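Hypothetical membrane spanning protein (Vibrio fischeri, PDB 4RCK) is of unknown function but carries a magnesium-binding von Willebrand factor type A domain of the BatA type, probably held at the membrane. Local coordinates at residues 23-35 with 94-106. Numbering follows the deposited sequence.
With MG (magnesium ion), chain C.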
loop_
_atom_site.group_PDB
_atom_site.type_symbol
_atom_site.label_atom_id
_atom_site.label_comp_id
_atom_site.label_asym_id
_atom_site.label_seq_id
_atom_site.Cartn_x
_atom_site.Cartn_y
_atom_site.Cartn_z
ATOM N N LEU A 23 10.562 -9.918 -3.844
ATOM C CA LEU A 23 11.084 -11.141 -4.436
ATOM C C LEU A 23 12.374 -10.856 -5.197
ATOM O O LEU A 23 12.418 -9.975 -6.054
ATOM C CB LEU A 23 10.047 -11.777 -5.363
ATOM C CG LEU A 23 8.698 -12.134 -4.735
ATOM C CD1 LEU A 23 7.767 -12.751 -5.768
ATOM C CD2 LEU A 23 8.882 -13.069 -3.547
ATOM N N VAL A 24 13.424 -11.603 -4.871
ATOM C CA VAL A 24 14.717 -11.441 -5.527
ATOM C C VAL A 24 15.110 -12.737 -6.230
ATOM O O VAL A 24 15.323 -13.760 -5.581
ATOM C CB VAL A 24 15.812 -11.040 -4.524
ATOM C CG1 VAL A 24 17.113 -10.752 -5.249
ATOM C CG2 VAL A 24 15.372 -9.830 -3.721
ATOM N N VAL A 25 15.212 -12.686 -7.556
ATOM C CA VAL A 25 15.373 -13.898 -8.351
ATOM C C VAL A 25 16.641 -13.922 -9.212
ATOM O O VAL A 25 16.963 -12.962 -9.911
ATOM C CB VAL A 25 14.142 -14.113 -9.260
ATOM C CG1 VAL A 25 14.435 -15.141 -10.343
ATOM C CG2 VAL A 25 12.944 -14.543 -8.426
ATOM N N ASP A 26 17.348 -15.047 -9.136
ATOM C CA ASP A 26 18.559 -15.311 -9.906
ATOM C C ASP A 26 18.249 -15.563 -11.379
ATOM O O ASP A 26 17.485 -16.471 -11.708
ATOM C CB ASP A 26 19.283 -16.522 -9.308
ATOM C CG ASP A 26 20.718 -16.655 -9.779
ATOM O OD1 ASP A 26 21.021 -16.303 -10.938
ATOM O OD2 ASP A 26 21.550 -17.127 -8.978
ATOM N N LEU A 27 18.856 -14.776 -12.264
ATOM C CA LEU A 27 18.651 -14.952 -13.700
ATOM C C LEU A 27 19.939 -15.343 -14.431
ATOM O O LEU A 27 19.994 -15.317 -15.665
ATOM C CB LEU A 27 18.076 -13.679 -14.324
ATOM C CG LEU A 27 16.569 -13.445 -14.201
ATOM C CD1 LEU A 27 16.130 -12.333 -15.143
ATOM C CD2 LEU A 27 15.786 -14.723 -14.476
ATOM N N SER A 28 20.967 -15.712 -13.669
ATOM C CA SER A 28 22.263 -16.074 -14.243
ATOM C C SER A 28 22.129 -17.243 -15.202
ATOM O O SER A 28 21.205 -18.045 -15.088
ATOM C CB SER A 28 23.273 -16.419 -13.148
ATOM O OG SER A 28 23.006 -17.688 -12.579
ATOM N N GLY A 29 23.069 -17.335 -16.138
ATOM C CA GLY A 29 23.013 -18.327 -17.197
ATOM C C GLY A 29 22.911 -19.765 -16.721
ATOM O O GLY A 29 22.451 -20.634 -17.464
ATOM N N SER A 30 23.334 -20.018 -15.484
ATOM C CA SER A 30 23.271 -21.357 -14.898
ATOM C C SER A 30 21.832 -21.791 -14.613
ATOM O O SER A 30 21.566 -22.970 -14.362
ATOM C CB SER A 30 24.110 -21.419 -13.614
ATOM O OG SER A 30 23.917 -20.275 -12.794
HETATM N N MSE A 31 20.910 -20.833 -14.665
HETATM C CA MSE A 31 19.494 -21.103 -14.437
HETATM C C MSE A 31 18.849 -21.824 -15.615
HETATM O O MSE A 31 17.694 -22.241 -15.534
HETATM C CB MSE A 31 18.734 -19.801 -14.166
HETATM C CG MSE A 31 19.043 -19.146 -12.830
HETATM SE SE MSE A 31 18.283 -20.117 -11.321
HETATM C CE MSE A 31 16.397 -20.010 -11.815
ATOM N N ALA A 32 19.586 -21.960 -16.713
ATOM C CA ALA A 32 19.059 -22.620 -17.904
ATOM C C ALA A 32 19.237 -24.133 -17.814
ATOM O O ALA A 32 18.734 -24.879 -18.653
ATOM C CB ALA A 32 19.732 -22.079 -19.156
ATOM N N GLU A 33 19.962 -24.571 -16.790
ATOM C CA GLU A 33 20.153 -25.990 -16.530
ATOM C C GLU A 33 18.839 -26.664 -16.162
ATOM O O GLU A 33 18.037 -26.109 -15.419
ATOM C CB GLU A 33 21.183 -26.195 -15.413
ATOM C CG GLU A 33 21.502 -27.648 -15.124
ATOM C CD GLU A 33 22.583 -28.200 -16.029
ATOM O OE1 GLU A 33 23.208 -27.408 -16.769
ATOM O OE2 GLU A 33 22.820 -29.424 -15.988
ATOM N N GLU A 34 18.635 -27.867 -16.693
ATOM C CA GLU A 34 17.462 -28.674 -16.383
ATOM C C GLU A 34 17.801 -29.798 -15.422
ATOM O O GLU A 34 18.123 -30.904 -15.849
ATOM C CB GLU A 34 16.856 -29.279 -17.651
ATOM C CG GLU A 34 16.902 -28.396 -18.883
ATOM C CD GLU A 34 16.256 -29.078 -20.070
ATOM O OE1 GLU A 34 16.194 -30.329 -20.078
ATOM O OE2 GLU A 34 15.801 -28.367 -20.989
ATOM N N ASP A 35 17.730 -29.517 -14.128
ATOM C CA ASP A 35 17.914 -30.556 -13.128
ATOM C C ASP A 35 16.619 -30.709 -12.345
ATOM O O ASP A 35 16.478 -31.590 -11.495
ATOM C CB ASP A 35 19.077 -30.218 -12.204
ATOM C CG ASP A 35 19.105 -28.750 -11.818
ATOM O OD1 ASP A 35 18.489 -27.930 -12.534
ATOM O OD2 ASP A 35 19.747 -28.413 -10.801
ATOM N N ARG A 94 7.585 -13.310 -18.619
ATOM C CA ARG A 94 8.258 -12.917 -19.849
ATOM C C ARG A 94 9.774 -12.785 -19.696
ATOM O O ARG A 94 10.475 -12.515 -20.671
ATOM C CB ARG A 94 7.672 -11.600 -20.367
ATOM C CG ARG A 94 7.719 -10.456 -19.367
ATOM C CD ARG A 94 7.242 -9.154 -19.995
ATOM N NE ARG A 94 5.787 -9.081 -20.104
ATOM C CZ ARG A 94 5.049 -8.111 -19.572
ATOM N NH1 ARG A 94 5.631 -7.130 -18.898
ATOM N NH2 ARG A 94 3.732 -8.118 -19.719
ATOM N N THR A 95 10.278 -12.973 -18.479
ATOM C CA THR A 95 11.719 -12.935 -18.247
ATOM C C THR A 95 12.421 -14.048 -19.011
ATOM O O THR A 95 11.944 -15.181 -19.048
ATOM C CB THR A 95 12.071 -13.069 -16.753
ATOM O OG1 THR A 95 11.480 -14.264 -16.224
ATOM C CG2 THR A 95 11.570 -11.872 -15.972
ATOM N N VAL A 96 13.553 -13.721 -19.627
ATOM C CA VAL A 96 14.339 -14.720 -20.337
ATOM C C VAL A 96 15.750 -14.788 -19.766
ATOM O O VAL A 96 16.178 -13.899 -19.031
ATOM C CB VAL A 96 14.415 -14.425 -21.848
ATOM C CG1 VAL A 96 14.337 -15.719 -22.645
ATOM C CG2 VAL A 96 13.314 -13.461 -22.267
ATOM N N LEU A 97 16.470 -15.849 -20.111
ATOM C CA LEU A 97 17.793 -16.095 -19.557
ATOM C C LEU A 97 18.901 -15.459 -20.394
ATOM O O LEU A 97 18.660 -15.020 -21.521
ATOM C CB LEU A 97 18.023 -17.604 -19.425
ATOM C CG LEU A 97 16.946 -18.503 -20.044
ATOM C CD1 LEU A 97 17.165 -18.685 -21.543
ATOM C CD2 LEU A 97 16.875 -19.851 -19.337
ATOM N N ASN A 98 20.097 -15.389 -19.810
ATOM C CA ASN A 98 21.325 -14.951 -20.483
ATOM C C ASN A 98 21.431 -13.458 -20.795
ATOM O O ASN A 98 22.413 -13.019 -21.394
ATOM C CB ASN A 98 21.526 -15.735 -21.782
ATOM C CG ASN A 98 22.314 -17.004 -21.573
ATOM O OD1 ASN A 98 21.750 -18.067 -21.311
ATOM N ND2 ASN A 98 23.631 -16.903 -21.686
ATOM N N LEU A 99 20.441 -12.673 -20.387
ATOM C CA LEU A 99 20.543 -11.225 -20.534
ATOM C C LEU A 99 21.534 -10.661 -19.517
ATOM O O LEU A 99 22.275 -9.723 -19.809
ATOM C CB LEU A 99 19.173 -10.555 -20.378
ATOM C CG LEU A 99 18.043 -11.351 -19.715
ATOM C CD1 LEU A 99 18.304 -11.592 -18.234
ATOM C CD2 LEU A 99 16.706 -10.649 -19.912
ATOM N N VAL A 100 21.551 -11.258 -18.328
ATOM C CA VAL A 100 22.357 -10.758 -17.219
ATOM C C VAL A 100 23.693 -11.479 -17.064
ATOM O O VAL A 100 24.447 -11.201 -16.133
ATOM C CB VAL A 100 21.596 -10.869 -15.884
ATOM C CG1 VAL A 100 20.419 -9.908 -15.862
ATOM C CG2 VAL A 100 21.132 -12.298 -15.662
ATOM N N GLY A 101 23.983 -12.411 -17.965
ATOM C CA GLY A 101 25.264 -13.093 -17.951
ATOM C C GLY A 101 25.346 -14.263 -16.989
ATOM O O GLY A 101 24.335 -14.727 -16.460
ATOM N N GLN A 102 26.568 -14.732 -16.763
ATOM C CA GLN A 102 26.809 -15.942 -15.985
ATOM C C GLN A 102 26.904 -15.681 -14.489
ATOM O O GLN A 102 26.501 -16.510 -13.672
ATOM C CB GLN A 102 28.096 -16.619 -16.465
ATOM C CG GLN A 102 28.036 -17.084 -17.903
ATOM C CD GLN A 102 26.892 -18.044 -18.142
ATOM O OE1 GLN A 102 26.683 -18.982 -17.373
ATOM N NE2 GLN A 102 26.133 -17.806 -19.205
ATOM N N ARG A 103 27.443 -14.521 -14.140
ATOM C CA ARG A 103 27.789 -14.215 -12.759
ATOM C C ARG A 103 26.571 -13.771 -11.944
ATOM O O ARG A 103 25.579 -13.339 -12.517
ATOM C CB ARG A 103 28.882 -13.143 -12.739
ATOM C CG ARG A 103 30.094 -13.491 -13.601
ATOM C CD ARG A 103 31.232 -12.493 -13.418
ATOM N NE ARG A 103 32.141 -12.882 -12.341
ATOM C CZ ARG A 103 33.315 -13.477 -12.530
ATOM N NH1 ARG A 103 33.732 -13.750 -13.759
ATOM N NH2 ARG A 103 34.075 -13.798 -11.492
ATOM N N THR A 104 26.637 -13.899 -10.616
ATOM C CA THR A 104 25.526 -13.474 -9.754
ATOM C C THR A 104 25.903 -12.406 -8.732
ATOM O O THR A 104 26.929 -12.493 -8.060
ATOM C CB THR A 104 24.903 -14.655 -8.964
ATOM O OG1 THR A 104 25.908 -15.316 -8.184
ATOM C CG2 THR A 104 24.247 -15.647 -9.896
ATOM N N ALA A 105 25.036 -11.405 -8.622
ATOM C CA ALA A 105 25.150 -10.369 -7.607
ATOM C C ALA A 105 24.098 -10.561 -6.528
ATOM O O ALA A 105 22.974 -10.083 -6.659
ATOM C CB ALA A 105 25.016 -8.991 -8.241
ATOM N N ILE A 106 24.463 -11.263 -5.462
ATOM C CA ILE A 106 23.518 -11.524 -4.386
ATOM C C ILE A 106 23.408 -10.310 -3.469
ATOM O O ILE A 106 22.312 -9.936 -3.050
ATOM C CB ILE A 106 23.916 -12.762 -3.566
ATOM C CG1 ILE A 106 24.077 -13.971 -4.484
ATOM C CG2 ILE A 106 22.873 -13.054 -2.502
ATOM C CD1 ILE A 106 24.350 -15.270 -3.755
HETATM MG MG MG C . 25.012 -18.875 -11.534
#
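Ser28 and Gly29 meet Gly101 and Gln102 at the metal site of a von Willebrand factor A domain. Residues 26-30 read Asp-Leu-Ser-Gly-Ser, the DxSxS form of the metal-ion-dependent adhesion site (MIDAS), and follow strand 19-26. Residues 94-106 form the loop between helices 85-93 and 106-118.

Magnesium is bound by Ser28 OG at 2.5 Å and Ser30 OG at 2.2 Å. Asp132 of the second subunit, also a magnesium-site residue, hydrogen-bonds Ser30 OG, so the site probably draws on both chains, consistent with a domain swap.

One hydrogen bond joins the two segments: Gly29 N gives to Gly101 O at 2.9 Å.

Apolar contacts lie beside it. Leu27 CB lies on Val100 CG2 at 3.6 Å, and Leu27 CD1 reaches Leu99 CD1. Farther along, Leu97 CD2 covers Ala32 CB.

A methyl-carboxylate van der Waals contact is separate. Thr104 CG2, anti to its carbonyl carbon, comes nearest Asp26 OD2 at 3.2 Å, and the two side chains cross at about a right angle. Ser131 of the second subunit hydrogen-bonds that OD2.

Second-shell bonds position Ser28. Asp26 OD1 accepts a hydrogen bond from Ser28 N, nearly along the C-O axis, which makes an Asx turn. It takes Ser28 OG on its syn side at 2.9 Å, 29° out of the carboxylate plane.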